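Local coordinates for protein STU0660 (Streptococcus thermophilus, PDB 3ZTH) that probably binds DNA as a large Csn2 protein taking part in CRISPR-mediated bacterial immunity, and binds magnesium, at residues A[33-38]-A[79-84]; A[220-225]-A[232-237]; A[88-93]-A[185-190]. All blocks are in the same frame, centred on the assembly; numbering follows the deposited sequence.

Contact 1: residues A[33-38]-A[79-84]; sequences YTWQIL and DISSFK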
loop_
_atom_site.group_PDB
_atom_site.type_symbol
_atom_site.label_atom_id
_atom_site.label_comp_id
_atom_site.label_asym_id
_atom_site.label_seq_id
_atom_site.Cartn_x
_atom_site.Cartn_y
_atom_site.Cartn_z
ATOM N N TYR A 33 -1.743 34.909 -1.784
ATOM C CA TYR A 33 -2.083 34.427 -0.459
ATOM C C TYR A 33 -3.597 34.273 -0.348
ATOM O O TYR A 33 -4.089 33.288 0.188
ATOM C CB TYR A 33 -1.599 35.410 0.606
ATOM C CG TYR A 33 -2.137 35.076 1.969
ATOM C CD1 TYR A 33 -1.561 34.067 2.735
ATOM C CD2 TYR A 33 -3.268 35.722 2.471
ATOM C CE1 TYR A 33 -2.102 33.701 3.980
ATOM C CE2 TYR A 33 -3.818 35.367 3.708
ATOM C CZ TYR A 33 -3.226 34.354 4.454
ATOM O OH TYR A 33 -3.752 34.003 5.674
ATOM N N THR A 34 -4.325 35.261 -0.852
ATOM C CA THR A 34 -5.772 35.240 -0.806
ATOM C C THR A 34 -6.275 34.024 -1.581
ATOM O O THR A 34 -7.190 33.323 -1.127
ATOM C CB THR A 34 -6.348 36.529 -1.393
ATOM O OG1 THR A 34 -5.775 37.650 -0.710
ATOM C CG2 THR A 34 -7.854 36.570 -1.216
ATOM N N TRP A 35 -5.657 33.759 -2.733
ATOM C CA TRP A 35 -6.033 32.593 -3.539
ATOM C C TRP A 35 -5.740 31.285 -2.791
ATOM O O TRP A 35 -6.549 30.358 -2.803
ATOM C CB TRP A 35 -5.272 32.564 -4.876
ATOM C CG TRP A 35 -5.481 31.266 -5.595
ATOM C CD1 TRP A 35 -6.614 30.866 -6.242
ATOM C CD2 TRP A 35 -4.601 30.130 -5.598
ATOM N NE1 TRP A 35 -6.505 29.555 -6.634
ATOM C CE2 TRP A 35 -5.283 29.076 -6.254
ATOM C CE3 TRP A 35 -3.310 29.898 -5.104
ATOM C CZ2 TRP A 35 -4.717 27.806 -6.431
ATOM C CZ3 TRP A 35 -2.742 28.633 -5.277
ATOM C CH2 TRP A 35 -3.449 27.602 -5.936
ATOM N N GLN A 36 -4.580 31.211 -2.151
ATOM C CA GLN A 36 -4.181 30.004 -1.428
ATOM C C GLN A 36 -5.152 29.659 -0.303
ATOM O O GLN A 36 -5.493 28.499 -0.099
ATOM C CB GLN A 36 -2.764 30.181 -0.864
ATOM C CG GLN A 36 -2.152 28.929 -0.234
ATOM C CD GLN A 36 -1.920 27.809 -1.241
ATOM O OE1 GLN A 36 -2.783 26.944 -1.434
ATOM N NE2 GLN A 36 -0.756 27.829 -1.900
ATOM N N ILE A 37 -5.583 30.673 0.434
ATOM C CA ILE A 37 -6.518 30.468 1.529
ATOM C C ILE A 37 -7.872 30.040 0.971
ATOM O O ILE A 37 -8.476 29.080 1.445
ATOM C CB ILE A 37 -6.730 31.762 2.333
ATOM C CG1 ILE A 37 -5.445 32.159 3.058
ATOM C CG2 ILE A 37 -7.860 31.563 3.314
ATOM C CD1 ILE A 37 -5.073 31.219 4.213
ATOM N N LEU A 38 -8.352 30.772 -0.029
ATOM C CA LEU A 38 -9.634 30.468 -0.645
ATOM C C LEU A 38 -9.739 29.013 -1.098
ATOM O O LEU A 38 -10.696 28.307 -0.769
ATOM C CB LEU A 38 -9.865 31.391 -1.839
ATOM C CG LEU A 38 -10.413 32.774 -1.512
ATOM C CD1 LEU A 38 -10.338 33.665 -2.731
ATOM C CD2 LEU A 38 -11.843 32.635 -1.043
ATOM N N ASP A 79 -11.520 24.758 -8.461
ATOM C CA ASP A 79 -10.369 25.606 -8.713
ATOM C C ASP A 79 -9.738 25.335 -10.065
ATOM O O ASP A 79 -9.349 24.216 -10.362
ATOM C CB ASP A 79 -9.311 25.408 -7.631
ATOM C CG ASP A 79 -8.280 26.520 -7.632
ATOM O OD1 ASP A 79 -7.291 26.406 -8.385
ATOM O OD2 ASP A 79 -8.470 27.515 -6.899
ATOM N N ILE A 80 -9.646 26.372 -10.886
ATOM C CA ILE A 80 -9.027 26.248 -12.190
ATOM C C ILE A 80 -7.871 27.238 -12.300
ATOM O O ILE A 80 -8.062 28.410 -12.611
ATOM C CB ILE A 80 -10.047 26.483 -13.314
ATOM C CG1 ILE A 80 -11.023 25.303 -13.358
ATOM C CG2 ILE A 80 -9.343 26.609 -14.650
ATOM C CD1 ILE A 80 -12.051 25.403 -14.467
ATOM N N SER A 81 -6.667 26.751 -12.017
ATOM C CA SER A 81 -5.470 27.575 -12.080
ATOM C C SER A 81 -4.554 27.123 -13.199
ATOM O O SER A 81 -3.449 27.632 -13.343
ATOM C CB SER A 81 -4.727 27.541 -10.743
ATOM O OG SER A 81 -5.460 28.256 -9.755
ATOM N N SER A 82 -5.026 26.165 -13.990
ATOM C CA SER A 82 -4.271 25.656 -15.131
ATOM C C SER A 82 -5.211 24.852 -16.014
ATOM O O SER A 82 -6.273 24.412 -15.561
ATOM C CB SER A 82 -3.143 24.737 -14.676
ATOM O OG SER A 82 -3.660 23.471 -14.301
ATOM N N PHE A 83 -4.833 24.656 -17.272
ATOM C CA PHE A 83 -5.680 23.862 -18.144
ATOM C C PHE A 83 -5.706 22.400 -17.677
ATOM O O PHE A 83 -6.633 21.646 -17.996
ATOM C CB PHE A 83 -5.211 23.962 -19.591
ATOM C CG PHE A 83 -5.631 25.232 -20.268
ATOM C CD1 PHE A 83 -6.966 25.632 -20.251
ATOM C CD2 PHE A 83 -4.703 26.032 -20.916
ATOM C CE1 PHE A 83 -7.369 26.811 -20.867
ATOM C CE2 PHE A 83 -5.098 27.217 -21.537
ATOM C CZ PHE A 83 -6.432 27.606 -21.513
ATOM N N LYS A 84 -4.701 22.000 -16.904
ATOM C CA LYS A 84 -4.668 20.632 -16.414
ATOM C C LYS A 84 -5.818 20.434 -15.434
ATOM O O LYS A 84 -6.428 19.366 -15.396
ATOM C CB LYS A 84 -3.339 20.326 -15.727
ATOM C CG LYS A 84 -3.264 18.908 -15.172
ATOM C CD LYS A 84 -2.047 18.713 -14.280
ATOM C CE LYS A 84 -2.063 17.341 -13.606
ATOM N NZ LYS A 84 -0.926 17.167 -12.645
#
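Trp-35 reaches from its helix to the end of a strand and meets the side chains of Asp-79 and Ser-81. Its CB starts out toward 79-84, and with CG anti to the backbone N (chi1 170°) the indole extends that way. Trp-35 CD1 passes 3.9 Å from Asp-79 OD2. Trp-35 NE1 gives its hydrogen to Asp-79 OD2, 2.8 Å away, in a bent bond of 142° that takes the syn lone pair of the carboxylate. The acceptor lies out of the indole plane, and ring and carboxylate are turned 54° against each other. Trp-35 CE2 faces Ser-81 OG and Asp-79 OD2, both at 3.6 Å. Beyond it, Trp-35 CZ2 has Ser-81 OG at 3.4 Å and Asp-79 OD1 at 3.5 Å, the latter at the ring edge. Ser-81 OG hydrogen-bonds to Asp-79 OD1 over 2.9 Å, so both carboxylate oxygens are held; Asp-79 OD2 also bonds to the hydroxyl of Tyr-77. Lys-204 joins the group through a hydrogen bond to Ser-81 OG and a cation-pi contact with Trp-35. The contact ties helix 28-43 to the end of strand 76-80, an outermost strand of the sheet within this chain, beside strand 199-204 and just ahead of helix 83-89.

Contact 2: residues A[220-225]-A[232-237]; sequences RQICHL and LTFILF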
loop_
_atom_site.group_PDB
_atom_site.type_symbol
_atom_site.label_atom_id
_atom_site.label_comp_id
_atom_site.label_asym_id
_atom_site.label_seq_id
_atom_site.Cartn_x
_atom_site.Cartn_y
_atom_site.Cartn_z
ATOM N N ARG A 220 -18.250 36.515 -21.942
ATOM C CA ARG A 220 -19.675 36.620 -22.262
ATOM C C ARG A 220 -20.358 35.335 -21.803
ATOM O O ARG A 220 -21.460 35.361 -21.258
ATOM C CB ARG A 220 -19.894 36.807 -23.758
ATOM C CG ARG A 220 -19.479 38.163 -24.273
ATOM C CD ARG A 220 -19.666 38.256 -25.781
ATOM N NE ARG A 220 -19.075 39.481 -26.318
ATOM C CZ ARG A 220 -19.466 40.709 -25.988
ATOM N NH1 ARG A 220 -20.462 40.885 -25.122
ATOM N NH2 ARG A 220 -18.844 41.763 -26.510
ATOM N N GLN A 221 -19.689 34.208 -22.016
ATOM C CA GLN A 221 -20.228 32.923 -21.602
ATOM C C GLN A 221 -20.461 32.879 -20.100
ATOM O O GLN A 221 -21.541 32.489 -19.663
ATOM C CB GLN A 221 -19.296 31.790 -22.028
ATOM C CG GLN A 221 -19.427 31.441 -23.501
ATOM C CD GLN A 221 -18.348 30.495 -23.997
ATOM O OE1 GLN A 221 -17.954 29.557 -23.305
ATOM N NE2 GLN A 221 -17.874 30.733 -25.214
ATOM N N ILE A 222 -19.481 33.291 -19.296
ATOM C CA ILE A 222 -19.707 33.247 -17.857
ATOM C C ILE A 222 -20.791 34.233 -17.418
ATOM O O ILE A 222 -21.506 33.968 -16.455
ATOM C CB ILE A 222 -18.405 33.477 -17.030
ATOM C CG1 ILE A 222 -17.843 34.871 -17.253
ATOM C CG2 ILE A 222 -17.366 32.430 -17.399
ATOM C CD1 ILE A 222 -16.584 35.100 -16.441
ATOM N N CYS A 223 -20.919 35.357 -18.123
ATOM C CA CYS A 223 -21.954 36.331 -17.798
ATOM C C CYS A 223 -23.312 35.688 -18.057
ATOM O O CYS A 223 -24.268 35.877 -17.297
ATOM C CB CYS A 223 -21.826 37.588 -18.664
ATOM S SG CYS A 223 -20.557 38.759 -18.126
ATOM N N HIS A 224 -23.393 34.933 -19.145
ATOM C CA HIS A 224 -24.624 34.248 -19.497
ATOM C C HIS A 224 -24.998 33.274 -18.386
ATOM O O HIS A 224 -26.136 33.250 -17.916
ATOM C CB HIS A 224 -24.435 33.474 -20.804
ATOM C CG HIS A 224 -25.594 32.597 -21.159
ATOM N ND1 HIS A 224 -26.827 33.099 -21.517
ATOM C CD2 HIS A 224 -25.708 31.249 -21.209
ATOM C CE1 HIS A 224 -27.650 32.099 -21.772
ATOM N NE2 HIS A 224 -26.996 30.966 -21.593
ATOM N N LEU A 225 -24.031 32.475 -17.956
ATOM C CA LEU A 225 -24.302 31.503 -16.919
ATOM C C LEU A 225 -24.709 32.099 -15.573
ATOM O O LEU A 225 -25.611 31.571 -14.931
ATOM C CB LEU A 225 -23.106 30.560 -16.745
ATOM C CG LEU A 225 -22.679 29.793 -18.000
ATOM C CD1 LEU A 225 -21.536 28.848 -17.660
ATOM C CD2 LEU A 225 -23.852 29.012 -18.560
ATOM N N LEU A 232 -24.682 30.411 -9.059
ATOM C CA LEU A 232 -23.310 30.363 -9.556
ATOM C C LEU A 232 -22.485 31.603 -9.246
ATOM O O LEU A 232 -22.946 32.726 -9.428
ATOM C CB LEU A 232 -23.319 30.135 -11.067
ATOM C CG LEU A 232 -21.970 30.046 -11.779
ATOM C CD1 LEU A 232 -21.123 28.956 -11.133
ATOM C CD2 LEU A 232 -22.200 29.753 -13.260
ATOM N N THR A 233 -21.256 31.389 -8.788
ATOM C CA THR A 233 -20.353 32.489 -8.472
ATOM C C THR A 233 -18.957 32.261 -9.050
ATOM O O THR A 233 -18.371 31.182 -8.916
ATOM C CB THR A 233 -20.214 32.702 -6.950
ATOM O OG1 THR A 233 -21.473 33.116 -6.408
ATOM C CG2 THR A 233 -19.180 33.774 -6.656
ATOM N N PHE A 234 -18.441 33.299 -9.697
ATOM C CA PHE A 234 -17.115 33.268 -10.301
ATOM C C PHE A 234 -16.164 34.261 -9.609
ATOM O O PHE A 234 -16.550 35.388 -9.292
ATOM C CB PHE A 234 -17.219 33.644 -11.784
ATOM C CG PHE A 234 -17.578 32.500 -12.690
ATOM C CD1 PHE A 234 -16.613 31.590 -13.095
ATOM C CD2 PHE A 234 -18.874 32.363 -13.185
ATOM C CE1 PHE A 234 -16.935 30.557 -13.990
ATOM C CE2 PHE A 234 -19.204 31.339 -14.074
ATOM C CZ PHE A 234 -18.237 30.439 -14.475
ATOM N N ILE A 235 -14.932 33.827 -9.357
ATOM C CA ILE A 235 -13.906 34.696 -8.777
ATOM C C ILE A 235 -12.717 34.601 -9.730
ATOM O O ILE A 235 -12.094 33.543 -9.840
ATOM C CB ILE A 235 -13.430 34.239 -7.395
ATOM C CG1 ILE A 235 -14.525 34.441 -6.354
ATOM C CG2 ILE A 235 -12.223 35.075 -6.969
ATOM C CD1 ILE A 235 -14.099 34.029 -4.934
ATOM N N LEU A 236 -12.422 35.702 -10.419
ATOM C CA LEU A 236 -11.326 35.767 -11.383
ATOM C C LEU A 236 -10.160 36.624 -10.870
ATOM O O LEU A 236 -10.352 37.514 -10.045
ATOM C CB LEU A 236 -11.837 36.363 -12.701
ATOM C CG LEU A 236 -13.196 35.867 -13.237
ATOM C CD1 LEU A 236 -13.609 36.703 -14.443
ATOM C CD2 LEU A 236 -13.122 34.400 -13.618
ATOM N N PHE A 237 -8.955 36.339 -11.359
ATOM C CA PHE A 237 -7.748 37.091 -11.008
ATOM C C PHE A 237 -7.166 37.580 -12.332
ATOM O O PHE A 237 -6.221 36.988 -12.868
ATOM C CB PHE A 237 -6.728 36.190 -10.307
ATOM C CG PHE A 237 -7.139 35.767 -8.930
ATOM C CD1 PHE A 237 -8.030 34.711 -8.749
ATOM C CD2 PHE A 237 -6.636 36.421 -7.812
ATOM C CE1 PHE A 237 -8.414 34.310 -7.478
ATOM C CE2 PHE A 237 -7.009 36.028 -6.533
ATOM C CZ PHE A 237 -7.905 34.967 -6.365
#
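Ile-222 lays its CG2 methyl over one face of the Phe-234 ring, 4.0 Å from the ring centroid and 24° off the normal, a CH-pi contact displaced toward the rim. The nearest ring atom is Phe-234 CZ, 3.6 Å from Ile-222 CG2, while Ile-222 CB sits 3.7 Å from Phe-234 CE2. The other branch of the isoleucine runs on past the ring: CG1 stands between the backbone N and the carbonyl carbon (chi1 64°), and Ile-222 CD1 meets Leu-236 CD1 tip to tip at 3.9 Å. One helical turn later, Leu-225 CB packs on Leu-232 CD2 at 3.7 Å. Every contact here is apolar and buried. This is the helix-to-strand packing of a beta-alpha-beta unit made by strand 199-204, helix 212-228 and strand 232-237, in a family assigned to the P-loop NTPase clan. The helix segment runs roughly antiparallel to the strand (148°), with 9.4 Å between the axes, and every second residue, Leu-232, Phe-234 and Leu-236, faces the helix. Farther out, Leu-185 and Leu-192 of helix 177-192 pack against Ile-222 and Leu-232 respectively, and Ile-20 touches Ile-222. Backbone bonds to strands 199-204 and 20-24 position strand 232-237 in the sheet.

Contact 3: residues A[88-93]-A[185-190]; sequences EQMEYK and LEMLDH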
loop_
_atom_site.group_PDB
_atom_site.type_symbol
_atom_site.label_atom_id
_atom_site.label_comp_id
_atom_site.label_asym_id
_atom_site.label_seq_id
_atom_site.Cartn_x
_atom_site.Cartn_y
_atom_site.Cartn_z
ATOM N N GLU A 88 -8.916 17.724 -15.730
ATOM C CA GLU A 88 -9.252 16.890 -14.574
ATOM C C GLU A 88 -10.719 16.977 -14.175
ATOM O O GLU A 88 -11.294 15.996 -13.701
ATOM C CB GLU A 88 -8.359 17.250 -13.383
ATOM C CG GLU A 88 -7.123 16.364 -13.271
ATOM C CD GLU A 88 -6.067 16.908 -12.313
ATOM O OE1 GLU A 88 -6.435 17.384 -11.210
ATOM O OE2 GLU A 88 -4.862 16.845 -12.666
ATOM N N GLN A 89 -11.330 18.141 -14.370
ATOM C CA GLN A 89 -12.737 18.299 -14.033
ATOM C C GLN A 89 -13.635 17.576 -15.031
ATOM O O GLN A 89 -14.815 17.346 -14.767
ATOM C CB GLN A 89 -13.126 19.779 -13.982
ATOM C CG GLN A 89 -12.652 20.505 -12.743
ATOM C CD GLN A 89 -13.058 19.807 -11.458
ATOM O OE1 GLN A 89 -14.241 19.566 -11.198
ATOM N NE2 GLN A 89 -12.068 19.482 -10.642
HETATM N N MSE A 90 -13.073 17.208 -16.178
HETATM C CA MSE A 90 -13.847 16.516 -17.200
HETATM C C MSE A 90 -13.612 15.003 -17.230
HETATM O O MSE A 90 -14.150 14.291 -18.080
HETATM C CB MSE A 90 -13.578 17.159 -18.560
HETATM C CG MSE A 90 -14.129 18.577 -18.611
HETATM SE SE MSE A 90 -13.828 19.557 -20.240
HETATM C CE MSE A 90 -15.341 18.910 -21.270
ATOM N N GLU A 91 -12.812 14.519 -16.287
ATOM C CA GLU A 91 -12.550 13.094 -16.176
ATOM C C GLU A 91 -13.478 12.574 -15.075
ATOM O O GLU A 91 -13.847 13.314 -14.159
ATOM C CB GLU A 91 -11.086 12.843 -15.810
ATOM C CG GLU A 91 -10.102 13.373 -16.843
ATOM C CD GLU A 91 -8.648 13.220 -16.406
ATOM O OE1 GLU A 91 -8.366 13.420 -15.201
ATOM O OE2 GLU A 91 -7.787 12.918 -17.265
ATOM N N TYR A 92 -13.870 11.310 -15.173
ATOM C CA TYR A 92 -14.765 10.733 -14.185
ATOM C C TYR A 92 -13.988 10.259 -12.965
ATOM O O TYR A 92 -13.461 9.150 -12.941
ATOM C CB TYR A 92 -15.542 9.572 -14.802
ATOM C CG TYR A 92 -16.628 9.026 -13.913
ATOM C CD1 TYR A 92 -17.903 9.588 -13.922
ATOM C CD2 TYR A 92 -16.387 7.952 -13.054
ATOM C CE1 TYR A 92 -18.917 9.095 -13.098
ATOM C CE2 TYR A 92 -17.395 7.450 -12.223
ATOM C CZ TYR A 92 -18.659 8.027 -12.254
ATOM O OH TYR A 92 -19.674 7.536 -11.464
ATOM N N LYS A 93 -13.903 11.121 -11.959
ATOM C CA LYS A 93 -13.206 10.800 -10.722
ATOM C C LYS A 93 -14.036 11.348 -9.580
ATOM O O LYS A 93 -15.028 12.041 -9.799
ATOM C CB LYS A 93 -11.827 11.454 -10.670
ATOM C CG LYS A 93 -10.828 10.979 -11.703
ATOM C CD LYS A 93 -9.589 11.875 -11.641
ATOM C CE LYS A 93 -8.585 11.578 -12.751
ATOM N NZ LYS A 93 -7.476 12.584 -12.767
ATOM N N LEU A 185 -17.249 25.062 -19.731
ATOM C CA LEU A 185 -18.421 25.850 -19.364
ATOM C C LEU A 185 -19.713 25.164 -19.791
ATOM O O LEU A 185 -20.715 25.210 -19.075
ATOM C CB LEU A 185 -18.328 27.251 -19.974
ATOM C CG LEU A 185 -17.239 28.117 -19.335
ATOM C CD1 LEU A 185 -17.198 29.479 -20.009
ATOM C CD2 LEU A 185 -17.513 28.267 -17.834
ATOM N N GLU A 186 -19.681 24.521 -20.955
ATOM C CA GLU A 186 -20.846 23.804 -21.459
ATOM C C GLU A 186 -21.225 22.663 -20.524
ATOM O O GLU A 186 -22.409 22.443 -20.242
ATOM C CB GLU A 186 -20.565 23.221 -22.828
ATOM C CG GLU A 186 -20.927 24.103 -23.975
ATOM C CD GLU A 186 -21.301 23.271 -25.171
ATOM O OE1 GLU A 186 -22.316 22.542 -25.076
ATOM O OE2 GLU A 186 -20.580 23.332 -26.192
HETATM N N MSE A 187 -20.218 21.923 -20.064
HETATM C CA MSE A 187 -20.462 20.824 -19.147
HETATM C C MSE A 187 -21.041 21.378 -17.856
HETATM O O MSE A 187 -21.972 20.808 -17.286
HETATM C CB MSE A 187 -19.176 20.069 -18.841
HETATM C CG MSE A 187 -19.369 19.006 -17.771
HETATM SE SE MSE A 187 -17.933 17.729 -17.679
HETATM C CE MSE A 187 -16.714 18.721 -16.577
ATOM N N LEU A 188 -20.485 22.498 -17.406
ATOM C CA LEU A 188 -20.953 23.143 -16.188
ATOM C C LEU A 188 -22.406 23.576 -16.378
ATOM O O LEU A 188 -23.218 23.477 -15.456
ATOM C CB LEU A 188 -20.076 24.355 -15.865
ATOM C CG LEU A 188 -20.493 25.205 -14.660
ATOM C CD1 LEU A 188 -20.357 24.409 -13.371
ATOM C CD2 LEU A 188 -19.636 26.454 -14.613
ATOM N N ASP A 189 -22.734 24.044 -17.581
ATOM C CA ASP A 189 -24.091 24.493 -17.881
ATOM C C ASP A 189 -25.094 23.358 -17.670
ATOM O O ASP A 189 -26.028 23.475 -16.881
ATOM C CB ASP A 189 -24.178 24.986 -19.332
ATOM C CG ASP A 189 -25.470 25.757 -19.622
ATOM O OD1 ASP A 189 -26.443 25.623 -18.853
ATOM O OD2 ASP A 189 -25.513 26.496 -20.631
ATOM N N HIS A 190 -24.878 22.256 -18.380
ATOM C CA HIS A 190 -25.748 21.093 -18.307
ATOM C C HIS A 190 -25.871 20.558 -16.894
ATOM O O HIS A 190 -26.923 20.045 -16.520
ATOM C CB HIS A 190 -25.242 19.993 -19.250
ATOM C CG HIS A 190 -25.182 20.412 -20.689
ATOM N ND1 HIS A 190 -24.680 19.600 -21.683
ATOM C CD2 HIS A 190 -25.534 21.572 -21.296
ATOM C CE1 HIS A 190 -24.721 20.242 -22.838
ATOM N NE2 HIS A 190 -25.234 21.441 -22.631
#
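Two selenomethionines, Met-90 and Met-187, carry this contact between residues 88-93, which follow on from helix 83-89, and the flank of helix 177-192. That helix lies beside the sheet and helix 212-228 in the alpha/beta domain of a family belonging to the P-loop NTPase clan. The dense part is gathered round one methyl group. Met-187 points its CB toward 88-93 and keeps CG anti to the backbone N (chi1 174°); the chain extends until it bends at chi3, which carries Met-187 CE to 3.3 Å from Met-90 CG. The two chains run alongside in opposite senses, and Met-187 SE lies 4.0 Å from Met-90 CG. Gln-89 O is also near the methyl, but its 3.0 Å approach to Met-187 CE is tighter than normal packing and doubtful as placed, and no interaction rests on it. Leu-97 and Tyr-101 of helix 97-106 pack on Met-187 as well, while Leu-135 of the third subunit reaches it from another chain, and Tyr-142 of that subunit hydrogen-bonds to the backbone O of Met-90. On the solvent side, exposed Lys-93 turns back to pair with Glu-91, without involving helix 177-192, in a salt bridge of 2.7 Å between Lys-93 NZ and Glu-91 OE1.

Contacts 1 and 2 reach the same sheet, with centres about 16 Å apart, and they touch where Trp-35 CB packs on Phe-237 CZ at 3.9 Å. Phe-237, next in sequence to Leu-236, brings the two contacts together. Contacts 1 and 3, about 17 Å between centres, both use helix 83-89. Contacts 2 and 3 lie about 15 Å apart by their centres and pack through helices 177-192 and 212-228: Ile-222 CG2 approaches Leu-185 CD1 to 3.9 Å, and Leu-225 CD2 lies 3.7 Å from Asp-189 OD2. All three lie away from the magnesium site of Gln-26 and Asp-240.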